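Local coordinates for protein thiamin pyrophosphokinase (Saccharomyces cerevisiae, PDB 1IG0) that transfers a pyrophosphate group from ATP to thiamine, making thiamine diphosphate and AMP, and works as a homodimer, at residues B[53-58]-B[73-78]; B[85-90]-B[110-115]; B[167-172]-B[213-218]. All blocks are in the same frame, centred on the assembly; numbering follows the deposited sequence.

Contact 1 of 3, residues B[53-58]-B[73-78]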
loop_
_atom_site.group_PDB
_atom_site.type_symbol
_atom_site.label_atom_id
_atom_site.label_comp_id
_atom_site.label_asym_id
_atom_site.label_seq_id
_atom_site.Cartn_x
_atom_site.Cartn_y
_atom_site.Cartn_z
ATOM N N PRO B 53 -3.855 17.911 17.809
ATOM C CA PRO B 53 -5.243 18.153 18.211
ATOM C C PRO B 53 -6.138 16.960 17.873
ATOM O O PRO B 53 -7.004 16.573 18.659
ATOM C CB PRO B 53 -5.614 19.398 17.415
ATOM C CG PRO B 53 -4.312 20.131 17.328
ATOM C CD PRO B 53 -3.353 19.020 16.978
ATOM N N LEU B 54 -5.919 16.384 16.696
ATOM C CA LEU B 54 -6.697 15.235 16.252
ATOM C C LEU B 54 -6.370 14.013 17.107
ATOM O O LEU B 54 -7.264 13.278 17.524
ATOM C CB LEU B 54 -6.401 14.930 14.782
ATOM C CG LEU B 54 -7.228 13.800 14.162
ATOM C CD1 LEU B 54 -8.707 14.153 14.230
ATOM C CD2 LEU B 54 -6.798 13.579 12.722
ATOM N N PHE B 55 -5.082 13.803 17.362
ATOM C CA PHE B 55 -4.634 12.674 18.169
ATOM C C PHE B 55 -5.322 12.688 19.531
ATOM O O PHE B 55 -5.861 11.677 19.977
ATOM C CB PHE B 55 -3.117 12.734 18.366
ATOM C CG PHE B 55 -2.568 11.596 19.181
ATOM C CD1 PHE B 55 -2.382 10.341 18.613
ATOM C CD2 PHE B 55 -2.259 11.775 20.525
ATOM C CE1 PHE B 55 -1.895 9.278 19.371
ATOM C CE2 PHE B 55 -1.773 10.719 21.292
ATOM C CZ PHE B 55 -1.590 9.468 20.713
ATOM N N TYR B 56 -5.294 13.845 20.186
ATOM C CA TYR B 56 -5.908 14.011 21.498
ATOM C C TYR B 56 -7.377 13.605 21.469
ATOM O O TYR B 56 -7.872 12.949 22.385
ATOM C CB TYR B 56 -5.813 15.474 21.943
ATOM C CG TYR B 56 -4.410 16.039 21.993
ATOM C CD1 TYR B 56 -4.190 17.408 21.832
ATOM C CD2 TYR B 56 -3.305 15.217 22.214
ATOM C CE1 TYR B 56 -2.904 17.944 21.884
ATOM C CE2 TYR B 56 -2.015 15.744 22.272
ATOM C CZ TYR B 56 -1.823 17.108 22.105
ATOM O OH TYR B 56 -0.554 17.638 22.152
ATOM N N LYS B 57 -8.068 14.012 20.409
ATOM C CA LYS B 57 -9.487 13.718 20.251
ATOM C C LYS B 57 -9.766 12.238 20.019
ATOM O O LYS B 57 -10.636 11.653 20.667
ATOM C CB LYS B 57 -10.063 14.535 19.091
ATOM C CG LYS B 57 -11.565 14.388 18.922
ATOM C CD LYS B 57 -12.292 14.778 20.199
ATOM C CE LYS B 57 -13.797 14.676 20.038
ATOM N NZ LYS B 57 -14.507 15.045 21.294
ATOM N N ILE B 58 -9.038 11.637 19.086
ATOM C CA ILE B 58 -9.213 10.224 18.778
ATOM C C ILE B 58 -8.871 9.369 19.994
ATOM O O ILE B 58 -9.476 8.323 20.223
ATOM C CB ILE B 58 -8.329 9.811 17.583
ATOM C CG1 ILE B 58 -8.877 10.448 16.303
ATOM C CG2 ILE B 58 -8.279 8.296 17.465
ATOM C CD1 ILE B 58 -8.017 10.221 15.085
ATOM N N ASN B 73 7.850 2.873 21.187
ATOM C CA ASN B 73 8.912 3.845 20.945
ATOM C C ASN B 73 8.311 5.016 20.180
ATOM O O ASN B 73 8.564 6.179 20.494
ATOM C CB ASN B 73 10.044 3.236 20.108
ATOM C CG ASN B 73 10.721 2.066 20.791
ATOM O OD1 ASN B 73 11.016 2.116 21.985
ATOM N ND2 ASN B 73 10.986 1.010 20.031
ATOM N N ARG B 74 7.507 4.688 19.173
ATOM C CA ARG B 74 6.851 5.685 18.336
ATOM C C ARG B 74 6.022 6.659 19.166
ATOM O O ARG B 74 6.104 7.873 18.978
ATOM C CB ARG B 74 5.950 4.989 17.312
ATOM C CG ARG B 74 6.659 3.948 16.458
ATOM C CD ARG B 74 7.759 4.569 15.609
ATOM N NE ARG B 74 8.391 3.583 14.735
ATOM C CZ ARG B 74 9.344 3.868 13.854
ATOM N NH1 ARG B 74 9.781 5.115 13.726
ATOM N NH2 ARG B 74 9.858 2.909 13.096
ATOM N N LEU B 75 5.220 6.122 20.080
ATOM C CA LEU B 75 4.376 6.949 20.936
ATOM C C LEU B 75 5.243 7.782 21.871
ATOM O O LEU B 75 5.022 8.982 22.043
ATOM C CB LEU B 75 3.435 6.067 21.761
ATOM C CG LEU B 75 2.483 6.791 22.715
ATOM C CD1 LEU B 75 1.542 7.690 21.921
ATOM C CD2 LEU B 75 1.696 5.772 23.529
ATOM N N TYR B 76 6.232 7.130 22.472
ATOM C CA TYR B 76 7.153 7.783 23.395
ATOM C C TYR B 76 7.788 9.015 22.754
ATOM O O TYR B 76 7.796 10.098 23.341
ATOM C CB TYR B 76 8.250 6.801 23.813
ATOM C CG TYR B 76 9.211 7.342 24.848
ATOM C CD1 TYR B 76 8.844 7.433 26.192
ATOM C CD2 TYR B 76 10.490 7.764 24.484
ATOM C CE1 TYR B 76 9.730 7.926 27.148
ATOM C CE2 TYR B 76 11.380 8.259 25.431
ATOM C CZ TYR B 76 10.995 8.337 26.759
ATOM O OH TYR B 76 11.877 8.824 27.694
ATOM N N ASP B 77 8.324 8.844 21.549
ATOM C CA ASP B 77 8.965 9.946 20.838
ATOM C C ASP B 77 7.950 10.965 20.331
ATOM O O ASP B 77 8.192 12.171 20.375
ATOM C CB ASP B 77 9.787 9.422 19.656
ATOM C CG ASP B 77 10.922 8.516 20.090
ATOM O OD1 ASP B 77 11.540 8.794 21.141
ATOM O OD2 ASP B 77 11.209 7.535 19.372
ATOM N N TYR B 78 6.815 10.476 19.841
ATOM C CA TYR B 78 5.771 11.354 19.328
ATOM C C TYR B 78 5.472 12.462 20.330
ATOM O O TYR B 78 5.198 13.601 19.950
ATOM C CB TYR B 78 4.496 10.557 19.050
ATOM C CG TYR B 78 3.335 11.396 18.561
ATOM C CD1 TYR B 78 3.418 12.109 17.365
ATOM C CD2 TYR B 78 2.148 11.475 19.293
ATOM C CE1 TYR B 78 2.349 12.879 16.907
ATOM C CE2 TYR B 78 1.072 12.242 18.843
ATOM C CZ TYR B 78 1.180 12.940 17.650
ATOM O OH TYR B 78 0.119 13.696 17.202
#

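Contact 2 of 3, residues B[85-90]-B[110-115]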
loop_
_atom_site.group_PDB
_atom_site.type_symbol
_atom_site.label_atom_id
_atom_site.label_comp_id
_atom_site.label_asym_id
_atom_site.label_seq_id
_atom_site.Cartn_x
_atom_site.Cartn_y
_atom_site.Cartn_z
ATOM N N LEU B 85 1.662 15.567 29.135
ATOM C CA LEU B 85 0.850 14.910 28.122
ATOM C C LEU B 85 1.276 13.459 27.933
ATOM O O LEU B 85 0.436 12.569 27.810
ATOM C CB LEU B 85 0.946 15.662 26.791
ATOM C CG LEU B 85 0.298 17.050 26.764
ATOM C CD1 LEU B 85 0.456 17.663 25.381
ATOM C CD2 LEU B 85 -1.176 16.934 27.134
ATOM N N ARG B 86 2.584 13.222 27.915
ATOM C CA ARG B 86 3.100 11.870 27.748
ATOM C C ARG B 86 2.516 10.955 28.820
ATOM O O ARG B 86 2.097 9.836 28.529
ATOM C CB ARG B 86 4.625 11.860 27.839
ATOM C CG ARG B 86 5.222 10.464 27.895
ATOM C CD ARG B 86 6.722 10.514 28.103
ATOM N NE ARG B 86 7.449 10.766 26.866
ATOM C CZ ARG B 86 8.734 11.099 26.817
ATOM N NH1 ARG B 86 9.432 11.228 27.939
ATOM N NH2 ARG B 86 9.328 11.286 25.647
ATOM N N ILE B 87 2.494 11.438 30.058
ATOM C CA ILE B 87 1.949 10.670 31.170
ATOM C C ILE B 87 0.437 10.545 31.019
ATOM O O ILE B 87 -0.166 9.567 31.459
ATOM C CB ILE B 87 2.279 11.345 32.527
ATOM C CG1 ILE B 87 3.720 11.023 32.927
ATOM C CG2 ILE B 87 1.314 10.874 33.608
ATOM C CD1 ILE B 87 3.970 9.545 33.173
ATOM N N LYS B 88 -0.166 11.545 30.388
ATOM C CA LYS B 88 -1.605 11.553 30.170
ATOM C C LYS B 88 -2.006 10.539 29.105
ATOM O O LYS B 88 -3.122 10.021 29.120
ATOM C CB LYS B 88 -2.066 12.950 29.745
ATOM C CG LYS B 88 -3.530 13.027 29.334
ATOM C CD LYS B 88 -3.921 14.441 28.931
ATOM C CE LYS B 88 -5.345 14.492 28.395
ATOM N NZ LYS B 88 -6.342 14.015 29.394
ATOM N N TYR B 89 -1.091 10.250 28.185
ATOM C CA TYR B 89 -1.387 9.311 27.114
ATOM C C TYR B 89 -0.618 7.997 27.174
ATOM O O TYR B 89 0.088 7.626 26.234
ATOM C CB TYR B 89 -1.177 9.994 25.760
ATOM C CG TYR B 89 -2.097 11.177 25.572
ATOM C CD1 TYR B 89 -1.674 12.473 25.865
ATOM C CD2 TYR B 89 -3.416 10.994 25.168
ATOM C CE1 TYR B 89 -2.547 13.556 25.762
ATOM C CE2 TYR B 89 -4.296 12.063 25.064
ATOM C CZ TYR B 89 -3.857 13.341 25.362
ATOM O OH TYR B 89 -4.731 14.399 25.270
ATOM N N LEU B 90 -0.769 7.295 28.292
ATOM C CA LEU B 90 -0.118 6.007 28.488
ATOM C C LEU B 90 -0.989 4.928 27.855
ATOM O O LEU B 90 -2.208 4.935 28.017
ATOM C CB LEU B 90 0.029 5.706 29.983
ATOM C CG LEU B 90 0.903 6.624 30.841
ATOM C CD1 LEU B 90 0.721 6.273 32.308
ATOM C CD2 LEU B 90 2.360 6.481 30.434
ATOM N N ARG B 110 7.008 0.624 31.916
ATOM C CA ARG B 110 6.868 -0.389 32.947
ATOM C C ARG B 110 6.683 0.317 34.282
ATOM O O ARG B 110 5.826 -0.058 35.082
ATOM C CB ARG B 110 8.101 -1.287 33.025
ATOM C CG ARG B 110 7.806 -2.576 33.767
ATOM C CD ARG B 110 9.043 -3.378 34.117
ATOM N NE ARG B 110 8.682 -4.742 34.503
ATOM C CZ ARG B 110 7.735 -5.046 35.388
ATOM N NH1 ARG B 110 7.046 -4.084 35.989
ATOM N NH2 ARG B 110 7.465 -6.314 35.665
ATOM N N LYS B 111 7.493 1.346 34.512
ATOM C CA LYS B 111 7.425 2.112 35.749
ATOM C C LYS B 111 6.035 2.724 35.898
ATOM O O LYS B 111 5.499 2.803 37.002
ATOM C CB LYS B 111 8.475 3.227 35.748
ATOM C CG LYS B 111 9.168 3.425 37.089
ATOM C CD LYS B 111 9.595 4.873 37.302
ATOM C CE LYS B 111 10.527 5.380 36.207
ATOM N NZ LYS B 111 11.847 4.694 36.214
ATOM N N ASN B 112 5.454 3.154 34.780
ATOM C CA ASN B 112 4.126 3.760 34.796
ATOM C C ASN B 112 2.983 2.749 34.714
ATOM O O ASN B 112 1.874 3.072 34.287
ATOM C CB ASN B 112 4.011 4.801 33.680
ATOM C CG ASN B 112 4.710 6.101 34.032
ATOM O OD1 ASN B 112 4.298 6.808 34.952
ATOM N ND2 ASN B 112 5.778 6.419 33.309
ATOM N N LYS B 113 3.279 1.523 35.127
ATOM C CA LYS B 113 2.314 0.429 35.183
ATOM C C LYS B 113 1.585 -0.002 33.913
ATOM O O LYS B 113 0.461 -0.498 33.985
ATOM C CB LYS B 113 1.284 0.726 36.275
ATOM C CG LYS B 113 1.905 1.089 37.616
ATOM C CD LYS B 113 2.917 0.044 38.060
ATOM C CE LYS B 113 3.577 0.440 39.371
ATOM N NZ LYS B 113 4.609 -0.546 39.795
ATOM N N VAL B 114 2.207 0.179 32.754
ATOM C CA VAL B 114 1.573 -0.261 31.516
ATOM C C VAL B 114 1.703 -1.780 31.493
ATOM O O VAL B 114 2.755 -2.317 31.836
ATOM C CB VAL B 114 2.279 0.311 30.266
ATOM C CG1 VAL B 114 1.750 -0.374 29.008
ATOM C CG2 VAL B 114 2.049 1.810 30.182
ATOM N N THR B 115 0.639 -2.474 31.108
ATOM C CA THR B 115 0.690 -3.929 31.054
ATOM C C THR B 115 1.468 -4.342 29.811
ATOM O O THR B 115 0.966 -4.248 28.692
ATOM C CB THR B 115 -0.720 -4.546 31.000
ATOM O OG1 THR B 115 -1.452 -4.166 32.172
ATOM C CG2 THR B 115 -0.634 -6.067 30.934
#

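Contact 3 of 3, residues B[167-172]-B[213-218]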
loop_
_atom_site.group_PDB
_atom_site.type_symbol
_atom_site.label_atom_id
_atom_site.label_comp_id
_atom_site.label_asym_id
_atom_site.label_seq_id
_atom_site.Cartn_x
_atom_site.Cartn_y
_atom_site.Cartn_z
ATOM N N THR B 167 -3.120 -18.890 22.168
ATOM C CA THR B 167 -3.701 -20.084 22.775
ATOM C C THR B 167 -4.936 -19.695 23.587
ATOM O O THR B 167 -5.987 -20.331 23.487
ATOM C CB THR B 167 -2.689 -20.786 23.706
ATOM O OG1 THR B 167 -1.495 -21.087 22.973
ATOM C CG2 THR B 167 -3.279 -22.078 24.260
ATOM N N LEU B 168 -4.801 -18.645 24.392
ATOM C CA LEU B 168 -5.905 -18.164 25.213
ATOM C C LEU B 168 -7.035 -17.651 24.331
ATOM O O LEU B 168 -8.209 -17.867 24.625
ATOM C CB LEU B 168 -5.435 -17.045 26.144
ATOM C CG LEU B 168 -4.458 -17.436 27.256
ATOM C CD1 LEU B 168 -4.019 -16.194 28.018
ATOM C CD2 LEU B 168 -5.129 -18.427 28.193
ATOM N N TYR B 169 -6.674 -16.963 23.252
ATOM C CA TYR B 169 -7.657 -16.426 22.316
ATOM C C TYR B 169 -8.454 -17.558 21.669
ATOM O O TYR B 169 -9.685 -17.515 21.611
ATOM C CB TYR B 169 -6.951 -15.615 21.224
ATOM C CG TYR B 169 -7.863 -15.163 20.106
ATOM C CD1 TYR B 169 -8.694 -14.052 20.258
ATOM C CD2 TYR B 169 -7.913 -15.865 18.901
ATOM C CE1 TYR B 169 -9.551 -13.652 19.236
ATOM C CE2 TYR B 169 -8.765 -15.476 17.877
ATOM C CZ TYR B 169 -9.580 -14.370 18.049
ATOM O OH TYR B 169 -10.418 -13.988 17.029
ATOM N N ASN B 170 -7.744 -18.568 21.175
ATOM C CA ASN B 170 -8.382 -19.710 20.531
ATOM C C ASN B 170 -9.355 -20.412 21.472
ATOM O O ASN B 170 -10.470 -20.765 21.080
ATOM C CB ASN B 170 -7.319 -20.705 20.049
ATOM C CG ASN B 170 -6.622 -20.248 18.778
ATOM O OD1 ASN B 170 -5.579 -20.783 18.398
ATOM N ND2 ASN B 170 -7.204 -19.261 18.108
ATOM N N THR B 171 -8.931 -20.610 22.716
ATOM C CA THR B 171 -9.767 -21.272 23.708
ATOM C C THR B 171 -11.036 -20.469 23.957
ATOM O O THR B 171 -12.133 -21.024 23.979
ATOM C CB THR B 171 -9.015 -21.457 25.041
ATOM O OG1 THR B 171 -7.880 -22.306 24.831
ATOM C CG2 THR B 171 -9.930 -22.084 26.092
ATOM N N MET B 172 -10.883 -19.162 24.141
ATOM C CA MET B 172 -12.027 -18.287 24.376
ATOM C C MET B 172 -13.006 -18.337 23.209
ATOM O O MET B 172 -14.213 -18.505 23.401
ATOM C CB MET B 172 -11.562 -16.841 24.570
ATOM C CG MET B 172 -12.697 -15.818 24.533
ATOM S SD MET B 172 -12.117 -14.112 24.449
ATOM C CE MET B 172 -11.566 -14.045 22.735
ATOM N N ALA B 213 -13.594 -12.890 13.005
ATOM C CA ALA B 213 -13.851 -12.115 14.218
ATOM C C ALA B 213 -14.699 -10.919 13.808
ATOM O O ALA B 213 -14.326 -9.766 14.030
ATOM C CB ALA B 213 -12.537 -11.648 14.838
ATOM N N SER B 214 -15.847 -11.222 13.208
ATOM C CA SER B 214 -16.772 -10.217 12.699
ATOM C C SER B 214 -17.208 -9.129 13.669
ATOM O O SER B 214 -17.727 -8.102 13.234
ATOM C CB SER B 214 -18.016 -10.896 12.121
ATOM O OG SER B 214 -18.730 -11.593 13.127
ATOM N N TYR B 215 -17.016 -9.332 14.968
ATOM C CA TYR B 215 -17.413 -8.304 15.925
ATOM C C TYR B 215 -16.493 -7.089 15.841
ATOM O O TYR B 215 -16.832 -6.006 16.322
ATOM C CB TYR B 215 -17.443 -8.871 17.349
ATOM C CG TYR B 215 -16.230 -9.680 17.734
ATOM C CD1 TYR B 215 -15.077 -9.063 18.217
ATOM C CD2 TYR B 215 -16.230 -11.070 17.604
ATOM C CE1 TYR B 215 -13.954 -9.809 18.562
ATOM C CE2 TYR B 215 -15.110 -11.825 17.944
ATOM C CZ TYR B 215 -13.976 -11.188 18.421
ATOM O OH TYR B 215 -12.863 -11.929 18.745
ATOM N N PHE B 216 -15.329 -7.272 15.221
ATOM C CA PHE B 216 -14.376 -6.182 15.042
ATOM C C PHE B 216 -14.814 -5.307 13.875
ATOM O O PHE B 216 -15.362 -5.800 12.888
ATOM C CB PHE B 216 -12.974 -6.710 14.712
ATOM C CG PHE B 216 -12.141 -7.061 15.912
ATOM C CD1 PHE B 216 -11.870 -8.389 16.223
ATOM C CD2 PHE B 216 -11.582 -6.059 16.703
ATOM C CE1 PHE B 216 -11.050 -8.718 17.304
ATOM C CE2 PHE B 216 -10.761 -6.374 17.786
ATOM C CZ PHE B 216 -10.494 -7.707 18.086
ATOM N N LYS B 217 -14.564 -4.010 13.997
ATOM C CA LYS B 217 -14.877 -3.050 12.947
ATOM C C LYS B 217 -13.592 -2.248 12.795
ATOM O O LYS B 217 -13.399 -1.220 13.445
ATOM C CB LYS B 217 -16.024 -2.130 13.360
ATOM C CG LYS B 217 -17.293 -2.851 13.787
ATOM C CD LYS B 217 -18.443 -1.864 13.924
ATOM C CE LYS B 217 -18.065 -0.702 14.830
ATOM N NZ LYS B 217 -19.039 0.420 14.730
ATOM N N LEU B 218 -12.711 -2.746 11.936
ATOM C CA LEU B 218 -11.413 -2.131 11.708
ATOM C C LEU B 218 -11.355 -1.064 10.623
ATOM O O LEU B 218 -11.941 -1.205 9.550
ATOM C CB LEU B 218 -10.383 -3.221 11.395
ATOM C CG LEU B 218 -8.992 -2.791 10.918
ATOM C CD1 LEU B 218 -8.280 -1.992 12.000
ATOM C CD2 LEU B 218 -8.184 -4.028 10.553
#

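Contact 1 of 3, residues B[53-58]-B[73-78]
F55 and Y78 form an edge-to-face aromatic pair that joins two helices flanking the parallel part of the central sheet in an alpha-beta-alpha fold. Helix 52-61 follows strand 38-43 and helix 71-78 follows strand 64-68, its parallel neighbour in the sheet, and the two helices meet through their side chains in the catalytic domain. The backbones stay well apart, with the CA atoms of F55 and Y78 10.6 Å from each other, and long side chains fill the distance. Both aromatic groups have CG anti to the backbone N (chi1 -180° in F55, 178° in Y78), and they slide past each other in opposite directions. The T-shaped geometry is supported by a centroid separation of 5.0 Å and a 66° angle between the planes: Y78 presents its edge, and its CE2 stands over the centre of one face of F55. L75, one helical turn before Y78, adds an apolar touch at the far end of the phenyl ring, where its CD1 lies 3.8 Å from F55 CZ; the two side chains cross at about a right angle. L75 also touches I43 of strand 38-43 and Y109 of helix 103-111. The phenol is fixed at its polar end by a hydrogen bond between Y78 OH and I50 O, while R52 makes a cation-pi contact with Y78. That same hydroxyl oxygen also packs against the phenylalanine stem, Y78 OH lying 3.6 Å from F55 CB.

Contact 2 of 3, residues B[85-90]-B[110-115]
With CG beside the backbone N (chi1 -63°), L90 carries both its methyls to the CB of N112, while the like torsion of N112 (chi1 -77°) turns its amide toward I87 CD1. The branch contact is two-pronged: L90 CD1 is 3.9 Å from N112 CB, and L90 CD2 is 4.0 Å from the same N112 CB. The two side chains cross at about a right angle, as do I87 and N112. From I87 the long branch does the touching, its CD1 reaching the terminal amide at 3.3 Å from N112 OD1 and 3.6 Å from N112 ND2. These are van der Waals contacts of a methyl with a polar group; the amide's hydrogen bond runs instead from N112 ND2 to Y108 O, back to the helix that N112 follows. V114 makes a looser apolar contact, with V114 CG2 4.4 Å from L90 CB. The turn that places N112 and V114 is a Schellman motif: K113, at positive phi (58°), is its C-prime residue, with V114 N bonded to Y109 O and K113 N to R110 O, the latter pair at 3.0 Å. The contact thus joins the ends of two helices, 83-88 and 103-111, just where the chain leaves each. Y108 and Y109 of helix 103-111 line L90, V114 leans on I94 of strand 93-96, and T115 pairs with N92 and I94 as the chain enters strand 115-118 at the sheet's outer edge.

Contact 3 of 3, residues B[167-172]-B[213-218]
Y169 and Y215 meet through their phenol ends, approaching from opposite directions. Among the polar atoms the pair of hydroxyls is the notable feature: Y169 OH and Y215 OH are 3.6 Å apart, a proximity without a hydrogen bond between them. The hydrogen bond of Y215 OH is made instead with S135 OG of helix 126-139. In van der Waals terms, Y215 OH comes in at the edge of the Y169 ring, near its plane, and stands 3.8 Å from Y169 CE1. Two different first torsions produce this approach. Y169 carries CG anti to the backbone N (chi1 173°), while CG of Y215 lies between the backbone N and the carbonyl carbon (chi1 47°). The setting is the alpha-beta-alpha catalytic domain, where helix 164-175 meets the link between helix 196-212 and strand 216-221 of the central sheet. That link is a type I beta turn from A213 to F216, closed by F216 N bonding to A213 O at 2.9 Å, and its curl places A213 O 4.1 Å above the plane of the Y215 ring, over the ring centre. The A213 methyl adds a van der Waals contact of carbon with oxygen, A213 CB lying 3.8 Å from Y169 OH. F178 packs edge-to-face with Y215, and helix 126-139 receives Y169 on N132 and S135, and M172 on S135 and L136.

Followed from the N terminus, the three contacts come in series, with neither nesting nor crossing. Contact 1 closes first, around a loop of 14 residues that includes strand 64-68; contact 2 then closes 19 residues holding strand 93-96, and contact 3 closes 40, among them strand 184-189 and helix 196-212. Contacts 1 and 2 adjoin, their centres about 13 Å apart: helix 71-78 is followed directly by helix 83-88, and R86 NH2 probably donates to Y76 O at 3.0 Å. Contact 3 stands apart, its centre about 26 Å from each of the others, and ties helix 164-175 to the start of strand 216-221.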